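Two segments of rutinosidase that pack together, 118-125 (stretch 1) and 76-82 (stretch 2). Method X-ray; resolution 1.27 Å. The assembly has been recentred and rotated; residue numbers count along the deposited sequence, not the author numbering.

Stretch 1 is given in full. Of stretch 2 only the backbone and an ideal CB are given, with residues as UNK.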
# COMPACT_ATOMS: atom_id res chain seq x y z
N LYS A 118 9.46 -36.50 -6.96
CA LYS A 118 9.28 -37.26 -8.20
C LYS A 118 8.07 -38.23 -8.12
O LYS A 118 7.31 -38.27 -9.10
CB LYS A 118 10.55 -38.04 -8.43
CG LYS A 118 10.43 -38.86 -9.71
CD LYS A 118 11.74 -39.52 -10.17
CE LYS A 118 11.49 -40.45 -11.33
NZ LYS A 118 10.87 -39.77 -12.50
N GLU A 119 7.88 -38.91 -6.99
CA GLU A 119 6.72 -39.87 -6.90
C GLU A 119 5.41 -39.10 -7.08
O GLU A 119 4.53 -39.51 -7.90
CB GLU A 119 6.72 -40.59 -5.56
CG GLU A 119 5.68 -41.69 -5.60
CD GLU A 119 5.04 -42.11 -4.30
OE1 GLU A 119 4.28 -41.29 -3.72
OE2 GLU A 119 5.23 -43.30 -3.92
N ILE A 120 5.29 -37.96 -6.39
CA ILE A 120 4.02 -37.19 -6.47
C ILE A 120 3.89 -36.51 -7.82
O ILE A 120 2.79 -36.49 -8.42
CB ILE A 120 3.98 -36.17 -5.31
CG1 ILE A 120 3.87 -36.92 -3.96
CG2 ILE A 120 2.86 -35.14 -5.55
CD1 ILE A 120 2.70 -37.87 -3.79
N ALA A 121 4.93 -35.85 -8.34
CA ALA A 121 4.86 -35.15 -9.63
C ALA A 121 4.54 -36.15 -10.74
O ALA A 121 3.68 -35.85 -11.61
CB ALA A 121 6.18 -34.41 -9.87
N ASP A 122 5.25 -37.28 -10.75
CA ASP A 122 5.02 -38.29 -11.83
C ASP A 122 3.56 -38.76 -11.77
O ASP A 122 2.97 -38.90 -12.86
CB ASP A 122 5.92 -39.49 -11.67
CG ASP A 122 7.38 -39.27 -12.07
OD1 ASP A 122 7.72 -38.14 -12.40
OD2 ASP A 122 8.18 -40.19 -11.85
N TYR A 123 3.03 -38.97 -10.58
CA TYR A 123 1.63 -39.45 -10.43
C TYR A 123 0.68 -38.40 -10.99
O TYR A 123 -0.29 -38.66 -11.75
CB TYR A 123 1.32 -39.79 -8.99
CG TYR A 123 -0.11 -40.26 -8.83
CD1 TYR A 123 -0.48 -41.54 -9.23
CD2 TYR A 123 -1.11 -39.43 -8.34
CE1 TYR A 123 -1.81 -41.96 -9.13
CE2 TYR A 123 -2.41 -39.85 -8.20
CZ TYR A 123 -2.77 -41.11 -8.64
OH TYR A 123 -4.07 -41.56 -8.49
N ALA A 124 0.89 -37.14 -10.60
CA ALA A 124 0.06 -36.01 -11.04
C ALA A 124 0.10 -35.82 -12.55
O ALA A 124 -0.92 -35.50 -13.19
CB ALA A 124 0.45 -34.76 -10.27
N ILE A 125 1.29 -35.96 -13.17
CA ILE A 125 1.44 -35.78 -14.61
C ILE A 125 0.80 -36.98 -15.33
O ILE A 125 0.00 -36.74 -16.25
CB ILE A 125 2.95 -35.67 -14.94
CG1 ILE A 125 3.53 -34.34 -14.43
CG2 ILE A 125 3.18 -35.78 -16.42
CD1 ILE A 125 5.05 -34.37 -14.28
N UNK A 76 0.29 -37.46 -0.21
CA UNK A 76 0.32 -38.76 -0.89
C UNK A 76 -0.49 -38.70 -2.16
O UNK A 76 -1.09 -37.69 -2.52
CB UNK A 76 -0.21 -39.87 0.02
N UNK A 77 -0.51 -39.79 -2.90
CA UNK A 77 -1.32 -39.87 -4.13
C UNK A 77 -2.79 -39.59 -3.83
O UNK A 77 -3.46 -38.98 -4.67
CB UNK A 77 -1.17 -41.25 -4.78
N UNK A 78 -3.29 -39.99 -2.65
CA UNK A 78 -4.67 -39.71 -2.23
C UNK A 78 -4.92 -38.19 -2.24
O UNK A 78 -6.03 -37.80 -2.67
CB UNK A 78 -4.94 -40.29 -0.84
N UNK A 79 -3.95 -37.39 -1.76
CA UNK A 79 -4.09 -35.92 -1.80
C UNK A 79 -4.20 -35.44 -3.25
O UNK A 79 -5.07 -34.58 -3.59
CB UNK A 79 -2.90 -35.24 -1.11
N UNK A 80 -3.39 -35.96 -4.15
CA UNK A 80 -3.46 -35.57 -5.57
C UNK A 80 -4.83 -35.90 -6.16
O UNK A 80 -5.40 -35.13 -6.89
CB UNK A 80 -2.36 -36.27 -6.37
N UNK A 81 -5.36 -37.11 -5.85
CA UNK A 81 -6.71 -37.46 -6.33
C UNK A 81 -7.78 -36.51 -5.79
O UNK A 81 -8.65 -36.08 -6.58
CB UNK A 81 -7.05 -38.90 -5.93
N UNK A 82 -7.68 -36.15 -4.54
CA UNK A 82 -8.68 -35.20 -3.96
C UNK A 82 -8.58 -33.83 -4.64
O UNK A 82 -9.58 -33.21 -5.05
CB UNK A 82 -8.47 -35.04 -2.45

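Stretch 1 is helical throughout, and the backbone of stretch 2 turns into a helix at 77 that runs at 35° to it, the axes approaching to 10.0 Å.

Position 76 has phi/psi of -128/177, an extended conformation just before the first helical residue, and its CB points away from stretch 1. This is an N-cap, where Ser, Thr, Asp or Asn would suit because a short polar side chain can accept from the unpaired amides of the first turn. The residue is T76; its OG1 accepts a weak hydrogen bond, 3.3 Å long, from the backbone N of position 78. Its backbone also meets stretch 1, with I120 CD1 lying 3.7 Å from T76 C.

At position 77 the CB points toward stretch 1, and the ideal CB lies 3.9 Å from Y123 CE2. The carboxylate of E119 lies farther along the same side. A long aliphatic chain ending in a positive charge would fit both features, so Lys or Arg is attractive, though Met or Leu could also cover the ring. The residue is K77. Its CG sits over one face of the Y123 ring, 3.8 Å from the centroid, a CH-pi contact, and the extended chain continues toward E119. K77 NZ stops 4.6 Å from E119 OE2, too far for a salt bridge, but a water links the two residues, accepting from K77 N at 3.2 Å and donating to E119 OE1 at 2.8 Å.

Position 78 points away and asks little beyond helix propensity; it is A78. Position 79 points sideways, with nothing of stretch 1 near its CB, but in the first turn an acidic side chain can reach back to the amide at 76. D79 does so: OD2 accepts from T76 N at 2.8 Å.

Position 80 points toward an apolar surface made by I120, Y123 and A124. Ile, Leu, Val or Met would suit it. The residue is I80, whose two branches divide the surface: CD1 packs 3.7 Å from I120 CG2, while CG2 lies 3.8 Å from A124 CB and 3.9 Å from Y123 CD2, at the ring edge.

Position 81 points sideways, its ideal CB 4.7 Å from Y123 OH. A hydroxyl so placed invites an acceptor on a short side chain, such as Asp or Asn. D81 supplies it: Y123 OH donates to D81 OD1 at 2.6 Å, a short bond to a charged acceptor.

Position 82 is out of reach of stretch 1, which sets no preference there; it is K82.

Stretch 2 (76-82) TKADIDK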
# COMPACT_ATOMS: atom_id res chain seq x y z
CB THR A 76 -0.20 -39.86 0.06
OG1 THR A 76 -1.60 -39.61 0.16
CG2 THR A 76 0.49 -39.86 1.40
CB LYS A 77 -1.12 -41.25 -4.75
CG LYS A 77 0.24 -41.43 -5.36
CD LYS A 77 0.42 -42.83 -5.81
CE LYS A 77 1.82 -43.07 -6.30
NZ LYS A 77 1.87 -44.45 -6.82
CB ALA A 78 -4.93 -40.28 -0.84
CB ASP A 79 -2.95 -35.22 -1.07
CG ASP A 79 -2.98 -35.56 0.40
OD1 ASP A 79 -3.92 -35.10 1.10
OD2 ASP A 79 -2.10 -36.32 0.84
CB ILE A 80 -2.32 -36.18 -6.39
CG1 ILE A 80 -0.97 -35.89 -5.71
CG2 ILE A 80 -2.35 -35.73 -7.85
CD1 ILE A 80 -0.73 -34.45 -5.29
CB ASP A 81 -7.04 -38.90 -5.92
CG ASP A 81 -6.18 -39.95 -6.60
OD1 ASP A 81 -5.70 -39.72 -7.73
OD2 ASP A 81 -6.04 -41.04 -6.00
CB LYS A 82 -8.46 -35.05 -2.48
CG LYS A 82 -9.53 -34.16 -1.86
CD LYS A 82 -9.36 -33.96 -0.44
CE LYS A 82 -9.19 -35.21 0.40
NZ LYS A 82 -8.85 -34.87 1.81
O HOH W 1 2.00 -41.57 -2.13
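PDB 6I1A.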